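Local coordinates for chitooligosaccharide oxidase (Gibberella zeae, PDB 6Y0R), which oxidises the C1 hydroxyl of chitooligosaccharides to lactones with a covalently bound FAD, passing the electrons to molecular oxygen and releasing hydrogen peroxide, at residues 249-257 with 292-300; 132-140 with 326-334. All coordinates share one frame; numbering follows the deposited sequence.

Contact 1: residues 249-257 with 292-300; sequences QGLYDFQEF and ALQPLVQKF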
loop_
_atom_site.group_PDB
_atom_site.type_symbol
_atom_site.label_atom_id
_atom_site.label_comp_id
_atom_site.label_asym_id
_atom_site.label_seq_id
_atom_site.Cartn_x
_atom_site.Cartn_y
_atom_site.Cartn_z
ATOM N N GLN A 249 3.714 -9.622 27.207
ATOM C CA GLN A 249 4.480 -10.846 26.937
ATOM C C GLN A 249 3.862 -11.577 25.751
ATOM O O GLN A 249 4.640 -12.153 25.012
ATOM C CB GLN A 249 4.490 -11.808 28.123
ATOM C CG GLN A 249 5.397 -13.001 27.884
ATOM C CD GLN A 249 6.851 -12.657 28.012
ATOM O OE1 GLN A 249 7.277 -12.054 28.999
ATOM N NE2 GLN A 249 7.624 -13.016 27.008
ATOM N N GLY A 250 2.544 -11.510 25.565
ATOM C CA GLY A 250 1.880 -12.092 24.387
ATOM C C GLY A 250 2.388 -11.433 23.101
ATOM O O GLY A 250 2.765 -12.141 22.140
ATOM N N LEU A 251 2.465 -10.101 23.051
ATOM C CA LEU A 251 2.984 -9.400 21.832
ATOM C C LEU A 251 4.456 -9.721 21.606
ATOM O O LEU A 251 4.872 -9.993 20.462
ATOM C CB LEU A 251 2.800 -7.888 21.991
ATOM C CG LEU A 251 1.360 -7.405 22.058
ATOM C CD1 LEU A 251 1.296 -5.958 22.535
ATOM C CD2 LEU A 251 0.669 -7.571 20.728
ATOM N N TYR A 252 5.227 -9.777 22.692
ATOM C CA TYR A 252 6.657 -10.098 22.578
ATOM C C TYR A 252 6.819 -11.524 22.057
ATOM O O TYR A 252 7.622 -11.767 21.176
ATOM C CB TYR A 252 7.361 -9.908 23.917
ATOM C CG TYR A 252 8.853 -10.131 23.836
ATOM C CD1 TYR A 252 9.687 -9.143 23.356
ATOM C CD2 TYR A 252 9.430 -11.316 24.252
ATOM C CE1 TYR A 252 11.056 -9.336 23.290
ATOM C CE2 TYR A 252 10.788 -11.543 24.156
ATOM C CZ TYR A 252 11.610 -10.526 23.720
ATOM O OH TYR A 252 12.959 -10.722 23.628
ATOM N N ASP A 253 6.024 -12.462 22.561
ATOM C CA ASP A 253 6.106 -13.875 22.135
ATOM C C ASP A 253 5.672 -14.001 20.680
ATOM O O ASP A 253 6.305 -14.740 19.920
ATOM C CB ASP A 253 5.245 -14.776 22.990
ATOM C CG ASP A 253 5.791 -14.980 24.395
ATOM O OD1 ASP A 253 7.017 -14.718 24.612
ATOM O OD2 ASP A 253 4.973 -15.376 25.250
ATOM N N PHE A 254 4.670 -13.223 20.281
ATOM C CA PHE A 254 4.241 -13.165 18.866
ATOM C C PHE A 254 5.418 -12.727 17.997
ATOM O O PHE A 254 5.750 -13.339 16.974
ATOM C CB PHE A 254 3.058 -12.199 18.756
ATOM C CG PHE A 254 2.444 -12.038 17.385
ATOM C CD1 PHE A 254 1.675 -13.031 16.815
ATOM C CD2 PHE A 254 2.631 -10.867 16.683
ATOM C CE1 PHE A 254 1.107 -12.851 15.563
ATOM C CE2 PHE A 254 2.052 -10.681 15.430
ATOM C CZ PHE A 254 1.306 -11.687 14.860
ATOM N N GLN A 255 6.027 -11.590 18.346
ATOM C CA GLN A 255 7.194 -11.078 17.609
ATOM C C GLN A 255 8.319 -12.134 17.531
ATOM O O GLN A 255 8.891 -12.319 16.449
ATOM C CB GLN A 255 7.674 -9.812 18.298
ATOM C CG GLN A 255 9.055 -9.399 17.844
ATOM C CD GLN A 255 9.607 -8.251 18.648
ATOM O OE1 GLN A 255 10.299 -8.433 19.666
ATOM N NE2 GLN A 255 9.238 -7.066 18.252
ATOM N N GLU A 256 8.695 -12.727 18.659
ATOM C CA GLU A 256 9.837 -13.688 18.703
ATOM C C GLU A 256 9.520 -14.904 17.846
ATOM O O GLU A 256 10.451 -15.424 17.188
ATOM C CB GLU A 256 10.133 -14.099 20.141
ATOM C CG GLU A 256 10.670 -12.940 20.964
ATOM C CD GLU A 256 11.866 -12.247 20.346
ATOM O OE1 GLU A 256 11.744 -11.086 19.933
ATOM O OE2 GLU A 256 12.926 -12.874 20.261
ATOM N N PHE A 257 8.272 -15.400 17.871
ATOM C CA PHE A 257 7.847 -16.510 16.992
ATOM C C PHE A 257 8.042 -16.089 15.539
ATOM O O PHE A 257 8.545 -16.833 14.712
ATOM C CB PHE A 257 6.409 -16.930 17.286
ATOM C CG PHE A 257 5.894 -18.030 16.403
ATOM C CD1 PHE A 257 6.111 -19.366 16.734
ATOM C CD2 PHE A 257 5.176 -17.743 15.271
ATOM C CE1 PHE A 257 5.639 -20.375 15.913
ATOM C CE2 PHE A 257 4.687 -18.753 14.459
ATOM C CZ PHE A 257 4.898 -20.073 14.787
ATOM N N ALA A 292 2.549 -26.055 12.725
ATOM C CA ALA A 292 3.469 -24.891 12.639
ATOM C C ALA A 292 3.165 -23.867 13.732
ATOM O O ALA A 292 4.128 -23.195 14.203
ATOM C CB ALA A 292 3.367 -24.245 11.285
ATOM N N LEU A 293 1.898 -23.688 14.097
ATOM C CA LEU A 293 1.522 -22.673 15.125
ATOM C C LEU A 293 1.599 -23.199 16.553
ATOM O O LEU A 293 1.501 -22.403 17.478
ATOM C CB LEU A 293 0.103 -22.181 14.837
ATOM C CG LEU A 293 -0.025 -21.181 13.718
ATOM C CD1 LEU A 293 -1.493 -20.749 13.612
ATOM C CD2 LEU A 293 0.876 -19.989 13.915
ATOM N N GLN A 294 1.709 -24.511 16.752
ATOM C CA GLN A 294 1.609 -25.086 18.110
ATOM C C GLN A 294 2.592 -24.399 19.062
ATOM O O GLN A 294 2.204 -24.115 20.178
ATOM C CB GLN A 294 1.744 -26.614 18.046
ATOM C CG GLN A 294 1.145 -27.323 19.245
ATOM C CD GLN A 294 -0.241 -26.889 19.686
ATOM O OE1 GLN A 294 -1.142 -26.645 18.891
ATOM N NE2 GLN A 294 -0.425 -26.781 20.989
ATOM N N PRO A 295 3.857 -24.068 18.720
ATOM C CA PRO A 295 4.703 -23.337 19.673
ATOM C C PRO A 295 4.154 -21.981 20.130
ATOM O O PRO A 295 4.352 -21.580 21.279
ATOM C CB PRO A 295 6.026 -23.139 18.915
ATOM C CG PRO A 295 6.009 -24.240 17.890
ATOM C CD PRO A 295 4.560 -24.398 17.474
ATOM N N LEU A 296 3.520 -21.246 19.219
ATOM C CA LEU A 296 2.916 -19.949 19.589
ATOM C C LEU A 296 1.701 -20.174 20.474
ATOM O O LEU A 296 1.560 -19.497 21.488
ATOM C CB LEU A 296 2.490 -19.216 18.319
ATOM C CG LEU A 296 1.946 -17.827 18.594
ATOM C CD1 LEU A 296 3.048 -16.961 19.135
ATOM C CD2 LEU A 296 1.329 -17.270 17.313
ATOM N N VAL A 297 0.861 -21.134 20.130
ATOM C CA VAL A 297 -0.291 -21.512 20.993
ATOM C C VAL A 297 0.229 -21.829 22.399
ATOM O O VAL A 297 -0.345 -21.332 23.401
ATOM C CB VAL A 297 -1.041 -22.682 20.349
ATOM C CG1 VAL A 297 -2.034 -23.304 21.296
ATOM C CG2 VAL A 297 -1.644 -22.260 19.021
ATOM N N GLN A 298 1.309 -22.604 22.505
ATOM C CA GLN A 298 1.888 -22.988 23.817
ATOM C C GLN A 298 2.456 -21.757 24.532
ATOM O O GLN A 298 2.393 -21.691 25.761
ATOM C CB GLN A 298 2.914 -24.112 23.647
ATOM C CG GLN A 298 2.258 -25.463 23.412
ATOM C CD GLN A 298 2.920 -26.582 24.197
ATOM O OE1 GLN A 298 3.544 -26.358 25.225
ATOM N NE2 GLN A 298 2.819 -27.799 23.688
ATOM N N LYS A 299 2.994 -20.766 23.821
ATOM C CA LYS A 299 3.462 -19.536 24.480
ATOM C C LYS A 299 2.277 -18.835 25.168
ATOM O O LYS A 299 2.443 -18.270 26.251
ATOM C CB LYS A 299 4.145 -18.598 23.470
ATOM C CG LYS A 299 5.525 -19.044 23.005
ATOM C CD LYS A 299 6.494 -19.017 24.157
ATOM C CE LYS A 299 7.875 -19.503 23.801
ATOM N NZ LYS A 299 8.835 -19.102 24.860
ATOM N N PHE A 300 1.139 -18.741 24.493
ATOM C CA PHE A 300 -0.006 -17.933 24.968
ATOM C C PHE A 300 -0.777 -18.635 26.102
ATOM O O PHE A 300 -1.022 -17.986 27.139
ATOM C CB PHE A 300 -0.938 -17.639 23.795
ATOM C CG PHE A 300 -0.399 -16.747 22.702
ATOM C CD1 PHE A 300 0.711 -15.916 22.882
ATOM C CD2 PHE A 300 -1.085 -16.702 21.505
ATOM C CE1 PHE A 300 1.117 -15.087 21.841
ATOM C CE2 PHE A 300 -0.660 -15.888 20.469
ATOM C CZ PHE A 300 0.413 -15.056 20.666
HETATM O O HOH W 1 2.618 -15.136 26.495
HETATM O O HOH W 2 8.567 -16.177 26.386
#
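The ring of Phe257 takes Leu296 CB over one face, nearly above its centre. This is a CH-pi contact, with CB 4.0 Å from the ring centroid and 11° off the normal. At the rim of the same ring, in its plane, the carbonyl oxygen Ala292 O lies 3.3 Å from Phe257 CZ. Pro295 CB sits at the edge near CE1, and Leu293 CD2 comes obliquely to CE2. Phe257 is thus a knob in a hole formed by Ala292, Leu293, Pro295 and Leu296. Its CG stands anti to the backbone N (chi1 178°), which carries the ring across to the other helix. The Phe300 ring meets segment 249-257 with its edge: Gly250 O is 3.4 Å from Phe300 CE1. One face of this ring carries Leu296 O of its own helix, near the rim. Trp242 meets Phe300 edge-to-face. Phe254 receives Leu296 CD2 at its edge.

Helices 247-260 and 286-300 run antiparallel, their local axes 9.9 Å apart at an angle of 162°. Helix 247-260 lies on the seven-stranded antiparallel sheet, which in this oxidoreductase family belongs to the substrate-binding domain. Phe254 faces that sheet and touches Met267, Met269, Met376 and Ile378. Helix 286-300 packs beside it.

Leu296 CD1 packs against Phe257 CB, at 3.8 Å. Toward solvent the contact turns polar. Asp253 OD2 lies against Lys299 CB, and the two side chains cross at about a right angle. Their charged atoms do not touch, with Asp253 OD1 4.8 Å from Lys299 NZ. One water links Asp253 OD2 to Lys299 O; another joins Asp253 OD1 to Lys299 NZ, weakly at the lysine. Gln249 NE2 also donates to Asp253 OD1, at 3.0 Å, from above the carboxylate plane.

Contact 2: residues 132-140 with 326-334; sequences ARLGHVATE and VNPTSASYD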
loop_
_atom_site.group_PDB
_atom_site.type_symbol
_atom_site.label_atom_id
_atom_site.label_comp_id
_atom_site.label_asym_id
_atom_site.label_seq_id
_atom_site.Cartn_x
_atom_site.Cartn_y
_atom_site.Cartn_z
ATOM N N ALA A 132 -5.786 -1.505 -13.254
ATOM C CA ALA A 132 -6.402 -2.771 -12.822
ATOM C C ALA A 132 -6.459 -2.788 -11.285
ATOM O O ALA A 132 -5.388 -2.665 -10.644
ATOM C CB ALA A 132 -5.606 -3.931 -13.323
ATOM N N ARG A 133 -7.634 -3.035 -10.708
ATOM C CA ARG A 133 -7.745 -3.189 -9.237
ATOM C C ARG A 133 -7.301 -4.594 -8.829
ATOM O O ARG A 133 -7.353 -5.511 -9.665
ATOM C CB ARG A 133 -9.155 -2.835 -8.795
ATOM C CG ARG A 133 -9.540 -1.409 -9.142
ATOM C CD ARG A 133 -10.981 -1.077 -8.789
ATOM N NE ARG A 133 -11.349 0.210 -9.311
ATOM C CZ ARG A 133 -11.076 1.378 -8.728
ATOM N NH1 ARG A 133 -11.350 2.532 -9.343
ATOM N NH2 ARG A 133 -10.523 1.367 -7.532
ATOM N N LEU A 134 -6.829 -4.746 -7.591
ATOM C CA LEU A 134 -6.178 -5.997 -7.143
ATOM C C LEU A 134 -7.143 -7.175 -7.345
ATOM O O LEU A 134 -6.680 -8.255 -7.673
ATOM C CB LEU A 134 -5.767 -5.899 -5.681
ATOM C CG LEU A 134 -4.731 -4.845 -5.371
ATOM C CD1 LEU A 134 -4.384 -4.915 -3.909
ATOM C CD2 LEU A 134 -3.497 -5.007 -6.225
ATOM N N GLY A 135 -8.427 -7.005 -7.078
ATOM C CA GLY A 135 -9.378 -8.136 -7.251
ATOM C C GLY A 135 -9.466 -8.549 -8.698
ATOM O O GLY A 135 -9.529 -9.771 -9.016
ATOM N N HIS A 136 -9.375 -7.590 -9.615
ATOM C CA HIS A 136 -9.409 -7.876 -11.067
ATOM C C HIS A 136 -8.098 -8.545 -11.474
ATOM O O HIS A 136 -8.096 -9.502 -12.237
ATOM C CB HIS A 136 -9.692 -6.606 -11.851
ATOM C CG HIS A 136 -9.700 -6.830 -13.318
ATOM N ND1 HIS A 136 -10.654 -7.669 -13.935
ATOM C CD2 HIS A 136 -8.902 -6.348 -14.294
ATOM C CE1 HIS A 136 -10.428 -7.650 -15.246
ATOM N NE2 HIS A 136 -9.351 -6.848 -15.496
ATOM N N VAL A 137 -6.967 -8.073 -10.968
ATOM C CA VAL A 137 -5.664 -8.736 -11.157
ATOM C C VAL A 137 -5.769 -10.193 -10.722
ATOM O O VAL A 137 -5.364 -11.103 -11.501
ATOM C CB VAL A 137 -4.547 -8.031 -10.381
ATOM C CG1 VAL A 137 -3.253 -8.832 -10.379
ATOM C CG2 VAL A 137 -4.324 -6.654 -10.977
ATOM N N ALA A 138 -6.234 -10.418 -9.483
ATOM C CA ALA A 138 -6.238 -11.781 -8.916
ATOM C C ALA A 138 -7.196 -12.663 -9.741
ATOM O O ALA A 138 -6.813 -13.803 -10.100
ATOM C CB ALA A 138 -6.641 -11.784 -7.476
ATOM N N THR A 139 -8.364 -12.124 -10.092
ATOM C CA THR A 139 -9.384 -12.902 -10.846
ATOM C C THR A 139 -8.799 -13.308 -12.204
ATOM O O THR A 139 -8.903 -14.494 -12.628
ATOM C CB THR A 139 -10.678 -12.100 -10.989
ATOM O OG1 THR A 139 -11.177 -11.894 -9.665
ATOM C CG2 THR A 139 -11.726 -12.826 -11.804
ATOM N N GLU A 140 -8.203 -12.358 -12.919
ATOM C CA GLU A 140 -7.668 -12.603 -14.283
ATOM C C GLU A 140 -6.482 -13.545 -14.240
ATOM O O GLU A 140 -6.410 -14.442 -15.068
ATOM C CB GLU A 140 -7.278 -11.304 -14.993
ATOM C CG GLU A 140 -8.484 -10.510 -15.450
ATOM C CD GLU A 140 -9.259 -11.135 -16.605
ATOM O OE1 GLU A 140 -8.702 -12.003 -17.273
ATOM O OE2 GLU A 140 -10.424 -10.726 -16.831
ATOM N N VAL A 326 -15.343 -8.677 -5.801
ATOM C CA VAL A 326 -13.955 -9.203 -5.848
ATOM C C VAL A 326 -13.359 -8.970 -7.239
ATOM O O VAL A 326 -12.135 -9.160 -7.380
ATOM C CB VAL A 326 -13.918 -10.674 -5.414
ATOM C CG1 VAL A 326 -12.507 -11.205 -5.379
ATOM C CG2 VAL A 326 -14.581 -10.814 -4.054
ATOM N N ASN A 327 -14.155 -8.519 -8.203
ATOM C CA ASN A 327 -13.640 -8.271 -9.565
ATOM C C ASN A 327 -14.084 -6.908 -10.068
ATOM O O ASN A 327 -14.755 -6.795 -11.096
ATOM C CB ASN A 327 -13.977 -9.421 -10.494
ATOM C CG ASN A 327 -13.352 -9.260 -11.863
ATOM O OD1 ASN A 327 -12.304 -8.636 -12.028
ATOM N ND2 ASN A 327 -14.016 -9.784 -12.877
ATOM N N PRO A 328 -13.741 -5.809 -9.366
ATOM C CA PRO A 328 -14.225 -4.492 -9.777
ATOM C C PRO A 328 -13.456 -3.920 -10.973
ATOM O O PRO A 328 -12.236 -3.898 -10.963
ATOM C CB PRO A 328 -14.011 -3.655 -8.506
ATOM C CG PRO A 328 -12.799 -4.279 -7.886
ATOM C CD PRO A 328 -12.924 -5.765 -8.150
ATOM N N THR A 329 -14.182 -3.526 -12.012
ATOM C CA THR A 329 -13.613 -2.852 -13.197
ATOM C C THR A 329 -14.411 -1.591 -13.553
ATOM O O THR A 329 -13.903 -0.822 -14.382
ATOM C CB THR A 329 -13.530 -3.806 -14.386
ATOM O OG1 THR A 329 -14.871 -4.219 -14.652
ATOM C CG2 THR A 329 -12.668 -5.014 -14.119
ATOM N N SER A 330 -15.611 -1.389 -13.015
ATOM C CA SER A 330 -16.505 -0.287 -13.454
ATOM C C SER A 330 -15.870 1.071 -13.161
ATOM O O SER A 330 -15.307 1.269 -12.072
ATOM C CB SER A 330 -17.841 -0.348 -12.808
ATOM O OG SER A 330 -18.650 0.715 -13.296
ATOM N N ALA A 331 -16.063 2.031 -14.062
ATOM C CA ALA A 331 -15.714 3.451 -13.817
ATOM C C ALA A 331 -16.529 4.019 -12.648
ATOM O O ALA A 331 -16.080 5.020 -12.044
ATOM C CB ALA A 331 -15.933 4.240 -15.097
ATOM N N SER A 332 -17.676 3.414 -12.274
ATOM C CA SER A 332 -18.546 3.896 -11.166
ATOM C C SER A 332 -18.047 3.454 -9.770
ATOM O O SER A 332 -18.742 3.694 -8.824
ATOM C CB SER A 332 -19.980 3.495 -11.396
ATOM O OG SER A 332 -20.106 2.086 -11.326
ATOM N N TYR A 333 -16.865 2.839 -9.656
ATOM C CA TYR A 333 -16.271 2.508 -8.330
ATOM C C TYR A 333 -16.463 3.679 -7.370
ATOM O O TYR A 333 -16.106 4.824 -7.737
ATOM C CB TYR A 333 -14.784 2.192 -8.483
ATOM C CG TYR A 333 -14.171 1.658 -7.212
ATOM C CD1 TYR A 333 -14.214 0.299 -6.922
ATOM C CD2 TYR A 333 -13.519 2.503 -6.320
ATOM C CE1 TYR A 333 -13.689 -0.195 -5.738
ATOM C CE2 TYR A 333 -12.995 2.024 -5.125
ATOM C CZ TYR A 333 -13.052 0.670 -4.860
ATOM O OH TYR A 333 -12.545 0.196 -3.689
ATOM N N ASP A 334 -17.039 3.435 -6.189
ATOM C CA ASP A 334 -17.343 4.533 -5.245
ATOM C C ASP A 334 -17.236 4.055 -3.808
ATOM O O ASP A 334 -18.009 4.538 -2.967
ATOM C CB ASP A 334 -18.734 5.122 -5.546
ATOM C CG ASP A 334 -19.866 4.176 -5.195
ATOM O OD1 ASP A 334 -19.602 2.959 -5.005
ATOM O OD2 ASP A 334 -21.010 4.652 -5.150
HETATM O O HOH W 3 -9.984 -3.123 -12.393
HETATM O O HOH W 4 -12.537 1.012 -11.815
HETATM O O HOH W 5 -13.044 -9.519 -15.603
#
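The first turn of helix 134-145 meets an irregular loop, with Gly135 CA 2.9 Å from Val326 O in a CA-H...O contact and the CA atoms of His136 and Asn327 4.5 Å apart. Gly135 has no side chain, which permits this approach. Its own carbonyl accepts from Thr139 N and Thr139 OG1, on opposite faces of its plane.

His136 ND1 donates to Asn327 OD1 at 2.7 Å. The bond lies in the carbonyl plane, on a lone pair, and ring and amide are nearly coplanar. The ring is sandwiched: Thr329 CG2 lies over one face, 3.5 Å from the centroid, and Glu140 CG over the other. Asn327 ND2 and Glu140 OE2 share a water.

Arg133, at the N-cap position, runs extended from CG to NE past Pro328, whose CG is 3.8 Å from Arg133 CD. Its guanidinium then lies flat on the Tyr333 ring, planes 9° apart and centres 3.7 Å apart, a stacked cation-pi pair. A water joins Arg133 NE to Ser330 O, and another joins Arg133 N to Pro328 O. Beyond the stack, Arg133 NH1 forms a salt bridge with Asp113, and NH2 is hydrogen-bonded to Gly92 O and Gly156 O. These partners would fix the rotation of the guanidinium. Tyr333 OH is hydrogen-bonded to His94 NE2.

His94 is, by similarity, one of the two residues cross-linked to FAD, and the Arg133 side chain is about 6 Å from the cofactor. This is consistent with a second-shell place for the stack, behind the flavin-linking histidine, where the PCMH-type FAD-binding domain meets the loop between helix 312-320 and strand 338-346.

In the fold
Contact 1 lies near the periphery, 27 Å from the centre of the chain; contact 2 lies at 16 Å, near the cofactor. Both are partly buried, but contact 1 includes the exposed Pro295 and Lys299, while no touching residue of contact 2 is exposed. They share no helix or strand, and their nearest atoms are about 21 Å apart, yet contact 1 is nested in sequence within the loop closed by contact 2. Contact 1 joins two helices packed side by side. Contact 2 joins a helix of the FAD-binding domain to a loop 186 residues later. The helix pair relies on apolar packing, with waters at its polar, solvent-facing side. The loop contact adds a direct hydrogen bond and a cation-pi stack.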